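Local coordinates for MSHA biogenesis protein MshE (Vibrio cholerae, PDB 5HTL) that binds the second messenger cyclic di-GMP through its MshEN region and probably serves in the biogenesis of MSHA pili, at residues A[76-79]-A[80-83]; A[67-71]-A[72-76]; A[13-17]-A[18-22]. All coordinates share one frame; numbering follows the deposited sequence.

Interaction 1 (A[76-79]-A[80-83])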
ATOM      1  N   ILE A  76      20.363   4.824  -5.472  1.00 25.39           N
ATOM      2  CA  ILE A  76      20.848   6.202  -5.432  1.00 25.45           C
ATOM      3  C   ILE A  76      20.690   6.908  -6.792  1.00 29.51           C
ATOM      4  O   ILE A  76      20.670   8.140  -6.862  1.00 30.64           O
ATOM      5  CB  ILE A  76      22.300   6.258  -4.873  1.00 25.40           C
ATOM      6  CG1 ILE A  76      22.352   5.593  -3.494  1.00 28.15           C
ATOM      7  CG2 ILE A  76      22.810   7.683  -4.761  1.00 29.88           C
ATOM      8  CD1 ILE A  76      23.712   5.675  -2.807  1.00 32.75           C
ATOM      9  N   ASP A  77      20.535   6.124  -7.859  1.00 31.80           N
ATOM     10  CA  ASP A  77      20.230   6.661  -9.190  1.00 40.33           C
ATOM     11  C   ASP A  77      18.759   7.018  -9.375  1.00 39.44           C
ATOM     12  O   ASP A  77      18.400   7.740 -10.308  1.00 43.87           O
ATOM     13  CB  ASP A  77      20.623   5.664 -10.283  1.00 45.24           C
ATOM     14  CG  ASP A  77      21.781   6.150 -11.131  1.00 54.42           C
ATOM     15  OD1 ASP A  77      21.537   6.593 -12.272  1.00 63.30           O
ATOM     16  OD2 ASP A  77      22.935   6.092 -10.656  1.00 57.07           O
ATOM     17  N   ALA A  78      17.902   6.500  -8.504  1.00 25.56           N
ATOM     18  CA  ALA A  78      16.476   6.750  -8.632  1.00 21.23           C
ATOM     19  C   ALA A  78      16.102   8.011  -7.851  1.00 21.73           C
ATOM     20  O   ALA A  78      15.138   8.703  -8.193  1.00 21.60           O
ATOM     21  CB  ALA A  78      15.682   5.557  -8.125  1.00 26.96           C
ATOM     22  N   VAL A  79      16.884   8.305  -6.816  1.00 22.21           N
ATOM     23  CA  VAL A  79      16.638   9.465  -5.958  1.00 16.75           C
ATOM     24  C   VAL A  79      16.388  10.768  -6.738  1.00 20.69           C
ATOM     25  O   VAL A  79      15.372  11.421  -6.507  1.00 18.05           O
ATOM     26  CB  VAL A  79      17.762   9.661  -4.909  1.00 17.21           C
ATOM     27  CG1 VAL A  79      17.599  10.986  -4.180  1.00 18.98           C
ATOM     28  CG2 VAL A  79      17.791   8.496  -3.930  1.00 16.12           C
ATOM     29  N   PRO A  80      17.290  11.132  -7.680  1.00 22.25           N
ATOM     30  CA  PRO A  80      17.127  12.410  -8.389  1.00 21.83           C
ATOM     31  C   PRO A  80      15.857  12.600  -9.221  1.00 19.16           C
ATOM     32  O   PRO A  80      15.633  13.731  -9.665  1.00 23.12           O
ATOM     33  CB  PRO A  80      18.349  12.456  -9.322  1.00 26.43           C
ATOM     34  CG  PRO A  80      18.887  11.079  -9.358  1.00 27.02           C
ATOM     35  CD  PRO A  80      18.583  10.506  -8.020  1.00 24.53           C
ATOM     36  N   LEU A  81      15.081  11.554  -9.463  1.00 20.41           N
ATOM     37  CA  LEU A  81      13.846  11.675 -10.229  1.00 20.93           C
ATOM     38  C   LEU A  81      12.878  12.679  -9.596  1.00 21.03           C
ATOM     39  O   LEU A  81      12.069  13.307 -10.284  1.00 23.64           O
ATOM     40  CB  LEU A  81      13.192  10.306 -10.401  1.00 24.93           C
ATOM     41  CG  LEU A  81      14.112   9.328 -11.138  1.00 28.87           C
ATOM     42  CD1 LEU A  81      13.539   7.923 -11.194  1.00 32.07           C
ATOM     43  CD2 LEU A  81      14.444   9.827 -12.543  1.00 31.50           C
ATOM     44  N   LEU A  82      12.964  12.818  -8.277  1.00 16.56           N
ATOM     45  CA  LEU A  82      12.240  13.869  -7.578  1.00 16.54           C
ATOM     46  C   LEU A  82      13.255  14.927  -7.172  1.00 18.00           C
ATOM     47  O   LEU A  82      14.188  14.641  -6.426  1.00 19.35           O
ATOM     48  CB  LEU A  82      11.567  13.283  -6.338  1.00 16.53           C
ATOM     49  CG  LEU A  82      10.670  14.183  -5.492  1.00 15.92           C
ATOM     50  CD1 LEU A  82       9.493  14.646  -6.311  1.00 16.02           C
ATOM     51  CD2 LEU A  82      10.191  13.429  -4.262  1.00 16.83           C
ATOM     52  N   PRO A  83      13.106  16.162  -7.682  1.00 16.64           N
ATOM     53  CA  PRO A  83      14.084  17.186  -7.307  1.00 18.29           C
ATOM     54  C   PRO A  83      14.099  17.421  -5.796  1.00 14.85           C
ATOM     55  O   PRO A  83      13.056  17.276  -5.142  1.00 14.54           O
ATOM     56  CB  PRO A  83      13.584  18.434  -8.043  1.00 16.08           C
ATOM     57  CG  PRO A  83      12.775  17.895  -9.190  1.00 19.28           C
ATOM     58  CD  PRO A  83      12.118  16.660  -8.651  1.00 18.76           C
TER
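Leu81 N donates to Ala78 O at 3.1 Å and Leu82 N to Val79 O at 3.3 Å, each bond running from residue i+3 back to i and joining 80-83 to 76-79. Pro80 suits the first turn of such a helix: its nitrogen carries no hydrogen and none is needed there, while the ring holds phi at -61°.

The ring also rests against carbonyl oxygens. Pro80 CD lies 3.4 Å from Ile76 O and Pro80 CG 3.5 Å from Asp77 O, and the ring crosses the Val79 side chain at about a right angle. Leu81, with CG anti to its carbonyl carbon (chi1 -60°), folds back over Ala78, so that Leu81 CG sits 3.2 Å from Ala78 O and Leu81 CD1 4.4 Å from Ala78 CB. The small Ala78 lets Leu81 lie close to its carbonyl, and both residues also rest on Arg97.

Apolar packing continues inward, where buried Val79 touches Leu93 and Tyr144, and buried Leu82 meets Val94 and Leu118. The arrangement is a short 3-10 turn lying against strand 92-98 and leading, through Pro83 as N-cap residue, into helix 84-90 of the MshEN domain.

Interaction 2 (A[67-71]-A[72-76])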
ATOM      1  N   ILE A  67      10.051   0.961   6.941  1.00 12.11           N
ATOM      2  CA  ILE A  67      11.436   0.627   6.620  1.00 13.08           C
ATOM      3  C   ILE A  67      12.402   1.323   7.557  1.00 11.98           C
ATOM      4  O   ILE A  67      12.092   2.376   8.124  1.00 13.69           O
ATOM      5  CB  ILE A  67      11.818   0.958   5.148  1.00 12.69           C
ATOM      6  CG1 ILE A  67      11.670   2.452   4.845  1.00 12.06           C
ATOM      7  CG2 ILE A  67      10.983   0.101   4.196  1.00 13.95           C
ATOM      8  CD1 ILE A  67      12.413   2.882   3.593  1.00 13.78           C
ATOM      9  N   ASP A  68      13.562   0.702   7.730  1.00 13.34           N
ATOM     10  CA  ASP A  68      14.679   1.358   8.389  1.00 12.68           C
ATOM     11  C   ASP A  68      15.512   2.005   7.297  1.00 11.99           C
ATOM     12  O   ASP A  68      16.393   1.371   6.709  1.00 13.42           O
ATOM     13  CB  ASP A  68      15.515   0.339   9.161  1.00 13.19           C
ATOM     14  CG  ASP A  68      16.686   0.970   9.880  1.00 17.87           C
ATOM     15  OD1 ASP A  68      16.922   2.191   9.721  1.00 17.24           O
ATOM     16  OD2 ASP A  68      17.389   0.230  10.603  1.00 21.58           O
ATOM     17  N   LEU A  69      15.244   3.274   7.033  1.00 13.82           N
ATOM     18  CA  LEU A  69      15.875   3.961   5.925  1.00 13.69           C
ATOM     19  C   LEU A  69      17.386   4.182   6.146  1.00 16.93           C
ATOM     20  O   LEU A  69      18.130   4.406   5.197  1.00 22.93           O
ATOM     21  CB  LEU A  69      15.124   5.265   5.662  1.00 15.16           C
ATOM     22  CG  LEU A  69      15.503   6.082   4.440  1.00 17.38           C
ATOM     23  CD1 LEU A  69      15.490   5.239   3.163  1.00 18.25           C
ATOM     24  CD2 LEU A  69      14.551   7.267   4.324  1.00 18.70           C
ATOM     25  N   SER A  70      17.835   4.071   7.392  1.00 18.87           N
ATOM     26  CA  SER A  70      19.260   4.208   7.698  1.00 20.27           C
ATOM     27  C   SER A  70      20.062   3.010   7.191  1.00 19.18           C
ATOM     28  O   SER A  70      21.287   3.068   7.066  1.00 26.15           O
ATOM     29  CB  SER A  70      19.478   4.362   9.201  1.00 20.33           C
ATOM     30  OG  SER A  70      19.373   3.118   9.870  1.00 21.18           O
ATOM     31  N   ARG A  71      19.369   1.919   6.890  1.00 14.71           N
ATOM     32  CA  ARG A  71      20.037   0.697   6.474  1.00 15.45           C
ATOM     33  C   ARG A  71      19.464   0.141   5.195  1.00 16.39           C
ATOM     34  O   ARG A  71      20.006  -0.801   4.623  1.00 23.53           O
ATOM     35  CB  ARG A  71      19.917  -0.365   7.566  1.00 18.14           C
ATOM     36  CG  ARG A  71      20.972  -0.240   8.639  1.00 25.32           C
ATOM     37  CD  ARG A  71      20.842  -1.347   9.658  1.00 37.87           C
ATOM     38  NE  ARG A  71      22.011  -2.217   9.689  1.00 47.82           N
ATOM     39  CZ  ARG A  71      21.951  -3.533   9.853  1.00 51.02           C
ATOM     40  NH1 ARG A  71      20.774  -4.129   9.991  1.00 54.83           N
ATOM     41  NH2 ARG A  71      23.064  -4.255   9.871  1.00 54.18           N
ATOM     42  N   ALA A  72      18.346   0.707   4.760  1.00 16.48           N
ATOM     43  CA  ALA A  72      17.624   0.136   3.634  1.00 17.76           C
ATOM     44  C   ALA A  72      18.365   0.303   2.313  1.00 14.03           C
ATOM     45  O   ALA A  72      19.175   1.213   2.130  1.00 19.45           O
ATOM     46  CB  ALA A  72      16.221   0.729   3.540  1.00 21.89           C
ATOM     47  N   HIS A  73      18.087  -0.615   1.395  1.00 15.65           N
ATOM     48  CA  HIS A  73      18.521  -0.492   0.019  1.00 15.07           C
ATOM     49  C   HIS A  73      17.884   0.750  -0.577  1.00 18.28           C
ATOM     50  O   HIS A  73      16.668   0.952  -0.491  1.00 16.88           O
ATOM     51  CB  HIS A  73      18.085  -1.727  -0.776  1.00 14.43           C
ATOM     52  CG  HIS A  73      18.396  -1.637  -2.235  1.00 17.00           C
ATOM     53  ND1 HIS A  73      19.576  -2.101  -2.774  1.00 24.64           N
ATOM     54  CD2 HIS A  73      17.686  -1.124  -3.271  1.00 22.13           C
ATOM     55  CE1 HIS A  73      19.579  -1.880  -4.075  1.00 23.40           C
ATOM     56  NE2 HIS A  73      18.445  -1.291  -4.404  1.00 25.04           N
ATOM     57  N   VAL A  74      18.714   1.598  -1.163  1.00 16.26           N
ATOM     58  CA  VAL A  74      18.229   2.758  -1.876  1.00 18.90           C
ATOM     59  C   VAL A  74      18.941   2.804  -3.209  1.00 17.20           C
ATOM     60  O   VAL A  74      20.173   2.759  -3.265  1.00 22.14           O
ATOM     61  CB  VAL A  74      18.506   4.056  -1.104  1.00 19.04           C
ATOM     62  CG1 VAL A  74      18.129   5.252  -1.951  1.00 18.96           C
ATOM     63  CG2 VAL A  74      17.728   4.062   0.206  1.00 15.10           C
ATOM     64  N   ASP A  75      18.160   2.850  -4.277  1.00 18.95           N
ATOM     65  CA  ASP A  75      18.724   3.050  -5.599  1.00 20.73           C
ATOM     66  C   ASP A  75      19.092   4.521  -5.726  1.00 22.52           C
ATOM     67  O   ASP A  75      18.244   5.358  -6.043  1.00 21.93           O
ATOM     68  CB  ASP A  75      17.722   2.638  -6.679  1.00 19.31           C
ATOM     69  CG  ASP A  75      18.313   2.699  -8.087  1.00 25.31           C
ATOM     70  OD1 ASP A  75      19.448   3.207  -8.250  1.00 27.19           O
ATOM     71  OD2 ASP A  75      17.634   2.243  -9.031  1.00 28.83           O
ATOM     72  N   ILE A  76      20.363   4.824  -5.472  1.00 25.39           N
ATOM     73  CA  ILE A  76      20.848   6.202  -5.432  1.00 25.45           C
ATOM     74  C   ILE A  76      20.690   6.908  -6.792  1.00 29.51           C
ATOM     75  O   ILE A  76      20.670   8.140  -6.862  1.00 30.64           O
ATOM     76  CB  ILE A  76      22.300   6.258  -4.873  1.00 25.40           C
ATOM     77  CG1 ILE A  76      22.352   5.593  -3.494  1.00 28.15           C
ATOM     78  CG2 ILE A  76      22.810   7.683  -4.761  1.00 29.88           C
ATOM     79  CD1 ILE A  76      23.712   5.675  -2.807  1.00 32.75           C
TER
HETATM   80  O   HOH W   1      19.911   3.337   3.726  1.00 29.13           O
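Leu69 and Val74 meet methyl to methyl across the bend in 67-76, Leu69 CD1 standing 3.9 Å from Val74 CG2. The two side chains run obliquely to one another, and one branch of each makes the contact. Although the CB of Leu69 points away from 72-76, its CG is anti to the backbone N (chi1 -173°), and the end of the chain swings back to the valine. The CB of Val74 points toward 67-71. Both rest on Ile95 of strand 92-98, which explains why branched apolar residues occupy these places. A looser apolar contact lies beside this one, Ile67 CD1 approaching Ala72 CB at 4.4 Å.

The CB of Ala72 lies 3.2 Å from Asp68 O, a spacing that suits a small side chain. Ala72 N gives Asp68 O a weak, bent bond of 2.8 Å (120° at the hydrogen), while Arg71 N also donates to Asp68 O. A water links the two halves, donating to Leu69 O at 2.5 Å and to Ala72 O at 2.8 Å.

The Asp68 carboxylate turns toward Ser70, whose OG donates to Asp68 OD1 at 2.6 Å, on the syn side and 25° out of the carboxylate plane. Ser70 N adds a weak bond to OD1, and Gln136 NE2 supplies another donor, so this oxygen is gripped by three groups. Lys33, Gly36 and Asn34 of the second subunit pack against this stretch, placing the turn at the dimer interface. The whole is a beta turn close to type I, begun by Asp68, with an Asx turn to Ser70 N laid over it, in the connection between helix 51-62 and helix 84-90 that passes along the three-stranded sheet of the MshEN domain.

Interaction 3 (A[13-17]-A[18-22])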
ATOM      1  N   LEU A  13      -8.563   1.218  15.780  1.00 13.37           N
ATOM      2  CA  LEU A  13      -7.446   0.300  15.596  1.00 12.14           C
ATOM      3  C   LEU A  13      -6.586   0.238  16.862  1.00 14.71           C
ATOM      4  O   LEU A  13      -6.227  -0.841  17.343  1.00 14.45           O
ATOM      5  CB  LEU A  13      -6.610   0.745  14.386  1.00 15.11           C
ATOM      6  CG  LEU A  13      -5.412  -0.098  13.943  1.00 18.69           C
ATOM      7  CD1 LEU A  13      -5.110   0.190  12.489  1.00 20.84           C
ATOM      8  CD2 LEU A  13      -4.184   0.218  14.755  1.00 27.84           C
ATOM      9  N   LEU A  14      -6.235   1.406  17.395  1.00 11.99           N
ATOM     10  CA  LEU A  14      -5.386   1.476  18.577  1.00 12.97           C
ATOM     11  C   LEU A  14      -6.063   0.896  19.818  1.00 14.37           C
ATOM     12  O   LEU A  14      -5.406   0.324  20.679  1.00 16.30           O
ATOM     13  CB  LEU A  14      -4.972   2.923  18.834  1.00 12.41           C
ATOM     14  CG  LEU A  14      -4.066   3.529  17.762  1.00 11.19           C
ATOM     15  CD1 LEU A  14      -3.881   5.014  18.017  1.00 14.69           C
ATOM     16  CD2 LEU A  14      -2.726   2.824  17.755  1.00 15.56           C
ATOM     17  N   VAL A  15      -7.375   1.056  19.929  1.00 12.53           N
ATOM     18  CA  VAL A  15      -8.090   0.490  21.070  1.00 14.58           C
ATOM     19  C   VAL A  15      -8.170  -1.019  20.952  1.00 15.42           C
ATOM     20  O   VAL A  15      -7.916  -1.730  21.917  1.00 16.97           O
ATOM     21  CB  VAL A  15      -9.501   1.074  21.205  1.00 12.52           C
ATOM     22  CG1 VAL A  15     -10.289   0.332  22.284  1.00 16.41           C
ATOM     23  CG2 VAL A  15      -9.428   2.537  21.539  1.00 15.85           C
ATOM     24  N   GLU A  16      -8.518  -1.498  19.763  1.00 15.29           N
ATOM     25  CA  GLU A  16      -8.666  -2.932  19.543  1.00 18.94           C
ATOM     26  C   GLU A  16      -7.358  -3.673  19.731  1.00 19.82           C
ATOM     27  O   GLU A  16      -7.353  -4.817  20.184  1.00 23.06           O
ATOM     28  CB  GLU A  16      -9.237  -3.209  18.160  1.00 24.20           C
ATOM     29  CG  GLU A  16     -10.694  -2.822  18.017  1.00 32.56           C
ATOM     30  CD  GLU A  16     -11.227  -3.098  16.631  1.00 38.14           C
ATOM     31  OE1 GLU A  16     -10.577  -3.867  15.890  1.00 39.24           O
ATOM     32  OE2 GLU A  16     -12.290  -2.541  16.285  1.00 41.13           O
ATOM     33  N   GLU A  17      -6.244  -3.040  19.392  1.00 20.93           N
ATOM     34  CA  GLU A  17      -4.957  -3.712  19.540  1.00 24.00           C
ATOM     35  C   GLU A  17      -4.289  -3.449  20.889  1.00 22.92           C
ATOM     36  O   GLU A  17      -3.138  -3.833  21.119  1.00 21.71           O
ATOM     37  CB  GLU A  17      -4.045  -3.416  18.347  1.00 30.92           C
ATOM     38  CG  GLU A  17      -4.609  -3.992  17.042  1.00 42.62           C
ATOM     39  CD  GLU A  17      -5.147  -5.422  17.193  1.00 50.25           C
ATOM     40  OE1 GLU A  17      -4.509  -6.251  17.881  1.00 56.16           O
ATOM     41  OE2 GLU A  17      -6.216  -5.721  16.618  1.00 50.88           O
ATOM     42  N   GLY A  18      -5.043  -2.815  21.784  1.00 14.39           N
ATOM     43  CA  GLY A  18      -4.650  -2.664  23.171  1.00 15.94           C
ATOM     44  C   GLY A  18      -3.558  -1.652  23.406  1.00 13.12           C
ATOM     45  O   GLY A  18      -2.791  -1.766  24.368  1.00 13.81           O
ATOM     46  N   ILE A  19      -3.509  -0.641  22.541  1.00 13.08           N
ATOM     47  CA  ILE A  19      -2.464   0.372  22.597  1.00 12.25           C
ATOM     48  C   ILE A  19      -2.924   1.565  23.418  1.00 11.04           C
ATOM     49  O   ILE A  19      -2.194   2.066  24.270  1.00 13.49           O
ATOM     50  CB  ILE A  19      -2.059   0.830  21.180  1.00 11.06           C
ATOM     51  CG1 ILE A  19      -1.735  -0.377  20.303  1.00 13.70           C
ATOM     52  CG2 ILE A  19      -0.892   1.778  21.257  1.00 13.54           C
ATOM     53  CD1 ILE A  19      -0.633  -1.267  20.859  1.00 17.69           C
ATOM     54  N   VAL A  20      -4.137   2.031  23.142  1.00 12.80           N
ATOM     55  CA  VAL A  20      -4.729   3.104  23.935  1.00 12.06           C
ATOM     56  C   VAL A  20      -6.092   2.654  24.450  1.00 12.09           C
ATOM     57  O   VAL A  20      -6.698   1.744  23.881  1.00 13.74           O
ATOM     58  CB  VAL A  20      -4.853   4.424  23.141  1.00 11.79           C
ATOM     59  CG1 VAL A  20      -3.492   4.833  22.551  1.00 14.44           C
ATOM     60  CG2 VAL A  20      -5.941   4.356  22.091  1.00 16.21           C
ATOM     61  N   SER A  21      -6.572   3.284  25.514  1.00 12.71           N
ATOM     62  CA  SER A  21      -7.848   2.874  26.108  1.00 11.73           C
ATOM     63  C   SER A  21      -9.030   3.654  25.528  1.00 12.11           C
ATOM     64  O   SER A  21      -8.857   4.705  24.902  1.00 12.51           O
ATOM     65  CB  SER A  21      -7.805   3.030  27.627  1.00 13.82           C
ATOM     66  OG  SER A  21      -8.008   4.384  27.992  1.00 15.58           O
ATOM     67  N   GLU A  22     -10.239   3.154  25.742  1.00 15.14           N
ATOM     68  CA  GLU A  22     -11.437   3.830  25.254  1.00 16.30           C
ATOM     69  C   GLU A  22     -11.578   5.242  25.806  1.00 13.62           C
ATOM     70  O   GLU A  22     -11.889   6.163  25.062  1.00 15.79           O
ATOM     71  CB  GLU A  22     -12.697   3.017  25.579  1.00 20.10           C
ATOM     72  CG  GLU A  22     -12.846   1.730  24.786  1.00 37.18           C
ATOM     73  CD  GLU A  22     -14.265   1.195  24.819  1.00 48.63           C
ATOM     74  OE1 GLU A  22     -14.469   0.066  25.321  1.00 47.43           O
ATOM     75  OE2 GLU A  22     -15.178   1.904  24.341  1.00 48.27           O
TER
HETATM   76  O   HOH W   2      -7.366  -0.839  24.511  1.00 23.78           O
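Leu14 O and Val15 O, near the end of helix 10-16, receive the backbone N-H groups of the chain that turns away from it. Ile19 N donates to Leu14 O at 2.8 Å, nearly along the C=O axis. Val20 N also reaches Leu14 O, at 3.3 Å and from well above the carbonyl plane, so two donors hold one acceptor. Gly18 N closes the smaller ring with Val15 O at 3.1 Å. Gly18 takes up phi +74°, a conformation that glycine reaches easily.

Val15 O and Val20 O are also bridged by a water that donates to both. Close by, the Val15 CA-H points almost straight at Val20 O, with Val15 CA and that oxygen 3.4 Å apart.

Apolar side chains pack across the turn. Leu14 CD2 lies 4.0 Å from Ile19 CB, and Leu14 CB is 3.7 Å from Val20 CG2. With Val20 CG1 at chi1 -54°, CG2 falls between the backbone N and the carbonyl carbon, and it also touches CG2 of Val15; the Val15 and Val20 side chains cross at about a right angle. The other Val15 branch, CG1, rests against the aliphatic CG of Glu22. Leu14 and Ile19 reach on to Phe57 of helix 51-62, as suits apolar residues facing a neighbouring helix, while Glu16 points away and forms a salt bridge with Lys8.

Ser21 then caps the next helix, 22-32, through its hydroxyl. The geometry is that of a Schellman motif with Gly18 as the C-prime residue, ending one helix and leading into the next close to bound cyclic di-GMP.

How the interactions relate
Along the chain interaction 3 comes first, at the turn between helices 10-16 and 22-32; interaction 2 and then interaction 1 follow in the long connection from helix 51-62 to helix 84-90. The last two share Ile76 and touch where Val79 CG2 meets Val74 CG1 at 3.8 Å; their centres are 13 Å apart, and both pack on strand 92-98 and helix 134-144. Interaction 3 lies across the chain's centre from interaction 1, with centres 39 Å apart, and 31 Å from interaction 2. Val15 and Ile67 side chains lie about 6 and 8 Å from bound cyclic di-GMP. Interaction 2 follows ligand-contacting residues 63-65, so the connection runs from nucleotide site to sheet and interaction 1.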